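Local coordinates for putative type VI secretion protein (Escherichia coli, PDB 6SKI) that probably hydrolyses phospholipids as a toxic effector of the type VI secretion system, loaded onto the VgrG spike for delivery, at residues Leu57-Glu62 / Ala248-Ile253; Val279-Ala284 / Asn295-Met300; Glu326-Phe331 / Tyr485-Ala490. All blocks are in the same frame, centred on the assembly; numbering follows the deposited sequence.

Contact 1: Leu57-Glu62 / Ala248-Ile253; sequences LMKFNE and AAIGGI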
loop_
_atom_site.group_PDB
_atom_site.type_symbol
_atom_site.label_atom_id
_atom_site.label_comp_id
_atom_site.label_asym_id
_atom_site.label_seq_id
_atom_site.Cartn_x
_atom_site.Cartn_y
_atom_site.Cartn_z
ATOM N N LEU A 57 -7.423 15.773 -0.242
ATOM C CA LEU A 57 -7.029 17.129 -0.604
ATOM C C LEU A 57 -5.731 17.144 -1.393
ATOM O O LEU A 57 -5.554 17.997 -2.267
ATOM C CB LEU A 57 -6.896 17.996 0.645
ATOM C CG LEU A 57 -8.192 18.248 1.405
ATOM C CD1 LEU A 57 -7.946 19.178 2.569
ATOM C CD2 LEU A 57 -9.242 18.808 0.474
ATOM N N MET A 58 -4.813 16.220 -1.102
ATOM C CA MET A 58 -3.629 16.069 -1.937
ATOM C C MET A 58 -4.013 15.774 -3.373
ATOM O O MET A 58 -3.315 16.188 -4.304
ATOM C CB MET A 58 -2.744 14.946 -1.398
ATOM C CG MET A 58 -1.435 15.400 -0.801
ATOM S SD MET A 58 -0.348 14.012 -0.451
ATOM C CE MET A 58 0.511 13.845 -2.010
ATOM N N LYS A 59 -5.121 15.061 -3.566
ATOM C CA LYS A 59 -5.574 14.767 -4.923
ATOM C C LYS A 59 -5.986 16.030 -5.682
ATOM O O LYS A 59 -6.069 16.004 -6.914
ATOM C CB LYS A 59 -6.712 13.750 -4.885
ATOM C CG LYS A 59 -6.226 12.321 -5.066
ATOM C CD LYS A 59 -7.354 11.315 -5.030
ATOM C CE LYS A 59 -7.914 11.173 -3.632
ATOM N NZ LYS A 59 -9.176 10.388 -3.629
ATOM N N PHE A 60 -6.256 17.136 -4.977
ATOM C CA PHE A 60 -6.571 18.393 -5.657
ATOM C C PHE A 60 -5.430 18.866 -6.542
ATOM O O PHE A 60 -5.668 19.535 -7.552
ATOM C CB PHE A 60 -6.893 19.497 -4.650
ATOM C CG PHE A 60 -8.339 19.585 -4.273
ATOM C CD1 PHE A 60 -9.132 20.601 -4.777
ATOM C CD2 PHE A 60 -8.896 18.683 -3.391
ATOM C CE1 PHE A 60 -10.454 20.700 -4.425
ATOM C CE2 PHE A 60 -10.221 18.781 -3.034
ATOM C CZ PHE A 60 -11.001 19.791 -3.551
ATOM N N ASN A 61 -4.192 18.564 -6.164
ATOM C CA ASN A 61 -3.035 19.004 -6.932
ATOM C C ASN A 61 -3.104 18.472 -8.357
ATOM O O ASN A 61 -3.175 17.259 -8.576
ATOM C CB ASN A 61 -1.757 18.531 -6.243
ATOM C CG ASN A 61 -0.522 19.240 -6.744
ATOM O OD1 ASN A 61 -0.311 20.412 -6.452
ATOM N ND2 ASN A 61 0.315 18.526 -7.480
ATOM N N GLU A 62 -3.121 19.396 -9.322
ATOM C CA GLU A 62 -3.102 19.100 -10.754
ATOM C C GLU A 62 -4.422 18.525 -11.254
ATOM O O GLU A 62 -4.576 18.283 -12.454
ATOM C CB GLU A 62 -1.952 18.153 -11.113
ATOM C CG GLU A 62 -0.587 18.625 -10.656
ATOM C CD GLU A 62 -0.058 19.772 -11.490
ATOM O OE1 GLU A 62 -0.527 19.944 -12.633
ATOM O OE2 GLU A 62 0.826 20.504 -11.003
ATOM N N ALA A 248 3.879 5.988 -6.255
ATOM C CA ALA A 248 4.636 6.653 -5.200
ATOM C C ALA A 248 3.816 7.738 -4.519
ATOM O O ALA A 248 3.822 7.850 -3.288
ATOM C CB ALA A 248 5.923 7.239 -5.775
ATOM N N ALA A 249 3.101 8.542 -5.296
ATOM C CA ALA A 249 2.286 9.617 -4.757
ATOM C C ALA A 249 0.941 9.644 -5.460
ATOM O O ALA A 249 0.870 9.516 -6.685
ATOM C CB ALA A 249 2.980 10.972 -4.910
ATOM N N ILE A 250 -0.122 9.814 -4.679
ATOM C CA ILE A 250 -1.458 10.008 -5.229
ATOM C C ILE A 250 -1.860 11.446 -4.941
ATOM O O ILE A 250 -2.417 11.751 -3.881
ATOM C CB ILE A 250 -2.468 9.009 -4.637
ATOM C CG1 ILE A 250 -2.019 7.576 -4.910
ATOM C CG2 ILE A 250 -3.846 9.244 -5.217
ATOM C CD1 ILE A 250 -2.561 6.566 -3.932
ATOM N N GLY A 251 -1.575 12.333 -5.877
ATOM C CA GLY A 251 -1.693 13.752 -5.655
ATOM C C GLY A 251 -0.335 14.418 -5.567
ATOM O O GLY A 251 0.678 13.914 -6.057
ATOM N N GLY A 252 -0.320 15.579 -4.927
ATOM C CA GLY A 252 0.921 16.309 -4.768
ATOM C C GLY A 252 0.719 17.508 -3.873
ATOM O O GLY A 252 -0.377 17.757 -3.366
ATOM N N ILE A 253 1.811 18.241 -3.667
ATOM C CA ILE A 253 1.796 19.482 -2.907
ATOM C C ILE A 253 2.424 20.638 -3.664
ATOM O O ILE A 253 2.604 21.712 -3.087
ATOM C CB ILE A 253 2.482 19.311 -1.537
ATOM C CG1 ILE A 253 3.964 18.989 -1.721
ATOM C CG2 ILE A 253 1.795 18.231 -0.724
ATOM C CD1 ILE A 253 4.846 19.578 -0.651
#

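Contact 2: Val279-Ala284 / Asn295-Met300; sequences VFQITA and NSIKGM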
loop_
_atom_site.group_PDB
_atom_site.type_symbol
_atom_site.label_atom_id
_atom_site.label_comp_id
_atom_site.label_asym_id
_atom_site.label_seq_id
_atom_site.Cartn_x
_atom_site.Cartn_y
_atom_site.Cartn_z
ATOM N N VAL A 279 12.065 -10.548 -6.656
ATOM C CA VAL A 279 11.149 -9.415 -6.690
ATOM C C VAL A 279 10.092 -9.702 -7.744
ATOM O O VAL A 279 10.418 -10.163 -8.842
ATOM C CB VAL A 279 11.874 -8.091 -6.996
ATOM C CG1 VAL A 279 10.890 -6.941 -7.050
ATOM C CG2 VAL A 279 12.951 -7.821 -5.963
ATOM N N PHE A 280 8.831 -9.450 -7.407
ATOM C CA PHE A 280 7.729 -9.630 -8.341
ATOM C C PHE A 280 6.751 -8.479 -8.196
ATOM O O PHE A 280 6.346 -8.145 -7.081
ATOM C CB PHE A 280 7.006 -10.954 -8.098
ATOM C CG PHE A 280 5.949 -11.262 -9.115
ATOM C CD1 PHE A 280 6.290 -11.545 -10.422
ATOM C CD2 PHE A 280 4.613 -11.258 -8.766
ATOM C CE1 PHE A 280 5.321 -11.827 -11.352
ATOM C CE2 PHE A 280 3.644 -11.543 -9.694
ATOM C CZ PHE A 280 3.999 -11.824 -10.990
ATOM N N GLN A 281 6.380 -7.871 -9.317
ATOM C CA GLN A 281 5.326 -6.872 -9.345
ATOM C C GLN A 281 4.222 -7.295 -10.296
ATOM O O GLN A 281 4.488 -7.785 -11.396
ATOM C CB GLN A 281 5.834 -5.500 -9.770
ATOM C CG GLN A 281 4.851 -4.402 -9.434
ATOM C CD GLN A 281 5.373 -3.022 -9.725
ATOM O OE1 GLN A 281 6.097 -2.810 -10.689
ATOM N NE2 GLN A 281 4.993 -2.067 -8.895
ATOM N N ILE A 282 2.985 -7.099 -9.864
ATOM C CA ILE A 282 1.830 -7.141 -10.746
ATOM C C ILE A 282 1.478 -5.704 -11.094
ATOM O O ILE A 282 1.740 -4.791 -10.306
ATOM C CB ILE A 282 0.646 -7.878 -10.102
ATOM C CG1 ILE A 282 1.131 -9.163 -9.439
ATOM C CG2 ILE A 282 -0.383 -8.227 -11.153
ATOM C CD1 ILE A 282 0.050 -9.935 -8.737
ATOM N N THR A 283 0.968 -5.490 -12.297
ATOM C CA THR A 283 0.681 -4.152 -12.791
ATOM C C THR A 283 -0.730 -4.126 -13.354
ATOM O O THR A 283 -1.170 -5.089 -13.985
ATOM C CB THR A 283 1.717 -3.743 -13.853
ATOM O OG1 THR A 283 2.902 -3.272 -13.203
ATOM C CG2 THR A 283 1.181 -2.663 -14.777
ATOM N N ALA A 284 -1.441 -3.030 -13.110
ATOM C CA ALA A 284 -2.797 -2.872 -13.617
ATOM C C ALA A 284 -2.752 -2.424 -15.070
ATOM O O ALA A 284 -2.241 -1.343 -15.376
ATOM C CB ALA A 284 -3.561 -1.862 -12.770
ATOM N N ASN A 295 4.953 3.297 -10.989
ATOM C CA ASN A 295 6.403 3.167 -10.924
ATOM C C ASN A 295 6.731 1.723 -11.278
ATOM O O ASN A 295 6.474 0.809 -10.488
ATOM C CB ASN A 295 6.944 3.542 -9.547
ATOM C CG ASN A 295 6.633 4.969 -9.170
ATOM O OD1 ASN A 295 7.500 5.839 -9.232
ATOM N ND2 ASN A 295 5.396 5.222 -8.773
ATOM N N SER A 296 7.287 1.518 -12.461
ATOM C CA SER A 296 7.446 0.183 -13.011
ATOM C C SER A 296 8.852 -0.346 -12.770
ATOM O O SER A 296 9.831 0.402 -12.761
ATOM C CB SER A 296 7.140 0.174 -14.507
ATOM O OG SER A 296 7.657 -0.986 -15.126
ATOM N N ILE A 297 8.933 -1.656 -12.572
ATOM C CA ILE A 297 10.192 -2.366 -12.438
ATOM C C ILE A 297 10.449 -3.251 -13.656
ATOM O O ILE A 297 11.250 -4.178 -13.595
ATOM C CB ILE A 297 10.235 -3.173 -11.130
ATOM C CG1 ILE A 297 9.280 -4.363 -11.202
ATOM C CG2 ILE A 297 9.884 -2.288 -9.953
ATOM C CD1 ILE A 297 9.403 -5.315 -10.048
ATOM N N LYS A 298 9.786 -2.958 -14.770
ATOM C CA LYS A 298 9.920 -3.760 -15.976
ATOM C C LYS A 298 11.299 -3.560 -16.584
ATOM O O LYS A 298 11.781 -2.429 -16.694
ATOM C CB LYS A 298 8.841 -3.389 -16.989
ATOM C CG LYS A 298 8.716 -4.369 -18.134
ATOM C CD LYS A 298 7.303 -4.892 -18.257
ATOM C CE LYS A 298 7.277 -6.230 -18.968
ATOM N NZ LYS A 298 8.018 -7.270 -18.210
ATOM N N GLY A 299 11.935 -4.664 -16.975
ATOM C CA GLY A 299 13.263 -4.657 -17.524
ATOM C C GLY A 299 14.340 -4.993 -16.514
ATOM O O GLY A 299 15.344 -5.616 -16.875
ATOM N N MET A 300 14.146 -4.603 -15.257
ATOM C CA MET A 300 15.088 -4.895 -14.188
ATOM C C MET A 300 14.666 -6.101 -13.359
ATOM O O MET A 300 15.495 -6.957 -13.043
ATOM C CB MET A 300 15.250 -3.666 -13.287
ATOM C CG MET A 300 15.342 -2.357 -14.050
ATOM S SD MET A 300 16.893 -2.178 -14.952
ATOM C CE MET A 300 16.388 -1.091 -16.284
#

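Contact 3: Glu326-Phe331 / Tyr485-Ala490; sequences ENESLF and YTHCSA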
loop_
_atom_site.group_PDB
_atom_site.type_symbol
_atom_site.label_atom_id
_atom_site.label_comp_id
_atom_site.label_asym_id
_atom_site.label_seq_id
_atom_site.Cartn_x
_atom_site.Cartn_y
_atom_site.Cartn_z
ATOM N N GLU A 326 -20.108 -1.971 -5.414
ATOM C CA GLU A 326 -19.525 -1.055 -6.384
ATOM C C GLU A 326 -20.456 -0.942 -7.583
ATOM O O GLU A 326 -20.541 -1.859 -8.404
ATOM C CB GLU A 326 -18.136 -1.520 -6.806
ATOM C CG GLU A 326 -17.244 -1.876 -5.642
ATOM C CD GLU A 326 -16.535 -0.664 -5.085
ATOM O OE1 GLU A 326 -16.732 0.440 -5.629
ATOM O OE2 GLU A 326 -15.773 -0.810 -4.111
ATOM N N ASN A 327 -21.152 0.185 -7.673
ATOM C CA ASN A 327 -21.970 0.530 -8.824
ATOM C C ASN A 327 -21.332 1.731 -9.500
ATOM O O ASN A 327 -21.083 2.751 -8.850
ATOM C CB ASN A 327 -23.404 0.854 -8.413
ATOM C CG ASN A 327 -24.154 -0.357 -7.928
ATOM O OD1 ASN A 327 -24.080 -1.426 -8.526
ATOM N ND2 ASN A 327 -24.878 -0.201 -6.831
ATOM N N GLU A 328 -21.071 1.611 -10.792
ATOM C CA GLU A 328 -20.355 2.629 -11.545
ATOM C C GLU A 328 -21.352 3.491 -12.303
ATOM O O GLU A 328 -21.986 3.026 -13.253
ATOM C CB GLU A 328 -19.358 1.988 -12.509
ATOM C CG GLU A 328 -18.189 1.318 -11.820
ATOM C CD GLU A 328 -17.147 0.823 -12.797
ATOM O OE1 GLU A 328 -17.526 0.391 -13.903
ATOM O OE2 GLU A 328 -15.947 0.867 -12.460
ATOM N N SER A 329 -21.487 4.739 -11.878
ATOM C CA SER A 329 -22.207 5.768 -12.621
ATOM C C SER A 329 -21.199 6.890 -12.822
ATOM O O SER A 329 -21.018 7.736 -11.942
ATOM C CB SER A 329 -23.445 6.235 -11.866
ATOM O OG SER A 329 -24.270 5.138 -11.521
ATOM N N LEU A 330 -20.546 6.902 -13.980
ATOM C CA LEU A 330 -19.317 7.660 -14.150
ATOM C C LEU A 330 -19.418 8.608 -15.331
ATOM O O LEU A 330 -19.929 8.244 -16.389
ATOM C CB LEU A 330 -18.124 6.723 -14.366
ATOM C CG LEU A 330 -18.018 5.502 -13.459
ATOM C CD1 LEU A 330 -16.963 4.558 -13.984
ATOM C CD2 LEU A 330 -17.706 5.914 -12.033
ATOM N N PHE A 331 -18.918 9.824 -15.149
ATOM C CA PHE A 331 -18.702 10.725 -16.270
ATOM C C PHE A 331 -17.402 10.334 -16.952
ATOM O O PHE A 331 -16.329 10.415 -16.348
ATOM C CB PHE A 331 -18.645 12.178 -15.806
ATOM C CG PHE A 331 -19.988 12.795 -15.574
ATOM C CD1 PHE A 331 -21.005 12.630 -16.490
ATOM C CD2 PHE A 331 -20.228 13.557 -14.448
ATOM C CE1 PHE A 331 -22.239 13.198 -16.280
ATOM C CE2 PHE A 331 -21.460 14.132 -14.239
ATOM C CZ PHE A 331 -22.466 13.950 -15.154
ATOM N N TYR A 485 -15.034 -8.117 -14.695
ATOM C CA TYR A 485 -14.523 -8.014 -13.337
ATOM C C TYR A 485 -13.596 -6.830 -13.111
ATOM O O TYR A 485 -13.211 -6.580 -11.966
ATOM C CB TYR A 485 -13.793 -9.307 -12.958
ATOM C CG TYR A 485 -14.669 -10.531 -12.995
ATOM C CD1 TYR A 485 -14.927 -11.188 -14.184
ATOM C CD2 TYR A 485 -15.223 -11.040 -11.835
ATOM C CE1 TYR A 485 -15.727 -12.302 -14.220
ATOM C CE2 TYR A 485 -16.026 -12.153 -11.862
ATOM C CZ TYR A 485 -16.272 -12.783 -13.055
ATOM O OH TYR A 485 -17.068 -13.900 -13.086
ATOM N N THR A 486 -13.221 -6.100 -14.155
ATOM C CA THR A 486 -12.382 -4.922 -13.993
ATOM C C THR A 486 -13.252 -3.681 -13.864
ATOM O O THR A 486 -14.214 -3.505 -14.614
ATOM C CB THR A 486 -11.401 -4.770 -15.157
ATOM O OG1 THR A 486 -10.833 -3.454 -15.137
ATOM C CG2 THR A 486 -12.086 -4.985 -16.464
ATOM N N HIS A 487 -12.910 -2.829 -12.906
ATOM C CA HIS A 487 -13.652 -1.608 -12.642
ATOM C C HIS A 487 -13.066 -0.468 -13.457
ATOM O O HIS A 487 -11.855 -0.412 -13.684
ATOM C CB HIS A 487 -13.609 -1.247 -11.157
ATOM C CG HIS A 487 -14.200 -2.286 -10.259
ATOM N ND1 HIS A 487 -15.213 -2.009 -9.369
ATOM C CD2 HIS A 487 -13.914 -3.599 -10.104
ATOM C CE1 HIS A 487 -15.527 -3.107 -8.706
ATOM N NE2 HIS A 487 -14.755 -4.087 -9.136
ATOM N N CYS A 488 -13.931 0.434 -13.907
ATOM C CA CYS A 488 -13.488 1.673 -14.532
ATOM C C CYS A 488 -13.232 2.675 -13.415
ATOM O O CYS A 488 -14.173 3.216 -12.827
ATOM C CB CYS A 488 -14.528 2.188 -15.524
ATOM S SG CYS A 488 -14.067 3.721 -16.352
ATOM N N SER A 489 -11.957 2.917 -13.116
ATOM C CA SER A 489 -11.582 3.765 -11.996
ATOM C C SER A 489 -11.331 5.208 -12.397
ATOM O O SER A 489 -11.380 6.090 -11.535
ATOM C CB SER A 489 -10.329 3.210 -11.309
ATOM O OG SER A 489 -9.279 3.025 -12.240
ATOM N N ALA A 490 -11.070 5.465 -13.674
ATOM C CA ALA A 490 -10.897 6.820 -14.172
ATOM C C ALA A 490 -12.241 7.358 -14.637
ATOM O O ALA A 490 -12.900 6.752 -15.487
ATOM C CB ALA A 490 -9.884 6.850 -15.316
#

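Contact 1: Leu57-Glu62 / Ala248-Ile253
A type I beta turn, Met58 to Asn61, docks here on the glycine pair of Ala248-Ile253, and main-chain polar atoms set the fit. Met58 O accepts two hydrogen bonds: Asn61 N, at 3.1 Å from Met58 O, closes the turn, while Gly252 N, also 3.1 Å from Met58 O, ties it to the other segment. The second bond is fairly straight, with 157° at the hydrogen, but its donor sits 42° out of the carbonyl plane. Gly251 CA adds a CA-H...O contact to Met58 O over 3.2 Å. Gly251 has a positive phi in a backbone shape characteristic of glycine, and with no side chain in the way its CA comes within 4.1 Å of Lys59 CA.

Side-chain packing flanks this backbone junction. Met58 bends at chi3 and brings its methyl CE against the Gly251-Gly252 peptide, 3.5 Å from Gly252 N; farther back CG faces CG2 of Ile253. Lys59 and Ile250 run side by side in the same direction, with Lys59 CG 3.9 Å from Ile250 CG2, whereas the lysine ammonium leaves the contact for a salt bridge with Glu51.

Asn61 packs on Gly252 by van der Waals contact. The backbone puts Asn61 CB 3.3 Å from Gly252 O, and CG, anti to the backbone N (chi1 -165°), lays the carboxamide along Gly252. Bonds from OD1 to Asn255 N and ND2 to Ser254 OG fix its rotation.

The buried junction joins helix 53-58 and its following turn to a catalytic-domain loop, where Ile250 lies near, without touching, a probable Ser-His-Asp triad. Helix 144-154 packs on it through Ile150 and Ile153 against Met58 and Phe154 against Ile253, while strand 521-523 meets Phe60.

Contact 2: Val279-Ala284 / Asn295-Met300
Two hydrogen bonds grip Ser296 OG. It accepts from Lys298 N at 2.9 Å from Ser296 OG, nearly straight at 162°, which makes an ST turn, and it is also bonded to OE2 of Glu303. The turn lies beside strand 278-284 of the central, largely parallel sheet in a catalytic domain assigned to the alpha/beta hydrolase clan. Ile297 N, inside the turn, bonds to the other carboxylate oxygen, Glu303 OE1. One glutamate on the neighbouring strand 303-306 therefore holds both the turn's hydroxyl and its backbone, and Thr283 OG1 adds a weak bond to OE2. Several donors around one acid would be expected to keep it ionised.

No hydrogen bond joins Val279-Ala284 directly to Asn295-Met300; Gln281 CA and Ile297 CA are 7.3 Å apart, and side chains bridge that distance. Gln281 places CG anti to its backbone N (chi1 -164°) and extends beyond it, so its chain crosses that of Ile297 obliquely.

Asn295 anchors the start of the second segment: Arg204 NH1 binds its carbonyl O, and Asn295 ND2 is hydrogen-bonded to Thr246 O. Strand 294-296 pairs in parallel with strand 536-538, the last one modelled, whose Val536 and Tyr538 touch Ser296. The segment is thus held between the main sheet and that strand.

Ile297 supplies the apolar link. Its CG1 occupies the crowded position between the backbone N and the carbonyl carbon (chi1 71°), and the chain then extends toward the strand. At its tip, Ile297 CD1 spans two strand residues, lying 3.6 Å from Gln281 CB and 3.7 Å from Val279 CG1.

Contact 3: Glu326-Phe331 / Tyr485-Ala490
Glu326 opens the contact with its aliphatic part. CB lies in the plane of the His487 imidazole, at the ring edge, 3.6 Å from His487 CE1, and CG follows at 3.7 Å from the same CE1. The chain then bends at chi2 (-86°). The carboxylate plane stands almost perpendicular to the ring, and its OE2 goes to Tyr95 OH and Asn318 N. OE2 is thus bonded away from the histidine, which stacks on the ring of Tyr317 and uses NE2 in a further hydrogen bond.

Two residues on, Glu328 reaches straight across with an extended chain (chi2 -174°). Its OE2 lies 2.5 Å from Cys488 N, a weak bond because the angle at the hydrogen is a poor 124°. The other oxygen, OE1, forms the stronger attachment, a salt bridge to Arg409 NH2. That same nitrogen also binds Thr486 O, so one guanidinium ties the glutamate to the loop it faces. OE2 is 4.3 Å from His487 ND1, close enough that its negative charge could raise the histidine's affinity for a proton.

Leu330, next on this side of the strand, replaces the polar bridge with packing. Its CD1 lies 3.7 Å from Cys488 CB and 3.8 Å from Cys488 SG, while Cys488 O comes within 3.3 Å of that methyl.

Phe331 points away from the loop, and its ring meets Phe81 and touches Leu82 and Ile85 of helix 72-85. The first segment enters strand 328-341, an outer strand of a three-stranded antiparallel sheet, paired with strand 398-409 through Glu328-Arg409 and Leu330-Phe407 backbone bonds. Tyr485-Ala490, the loop following helix 476-483, packs beside it, anchored by His487 N on Asp312.

All three contacts are mostly buried, and none is a surface patch, yet no two tie the same pair of elements. Contacts 1 and 2 adjoin: Ala248 N and Asn295 ND2 are 3.0 Å apart, and in sequence the loop 248-253 leads from strand 237-243 toward strand 278-284. Contact 3 touches neither, its nearest atoms about 8 Å from contact 2, and its first segment enters the antiparallel sheet. The chemistry follows place. Contact 1 relies on close backbone packing at glycines, contact 2 on Ile297 packing against Val279 and the aliphatic part of Gln281 beside a shared glutamate, and contact 3 on a carboxylate with an arginine partner plus leucine packing.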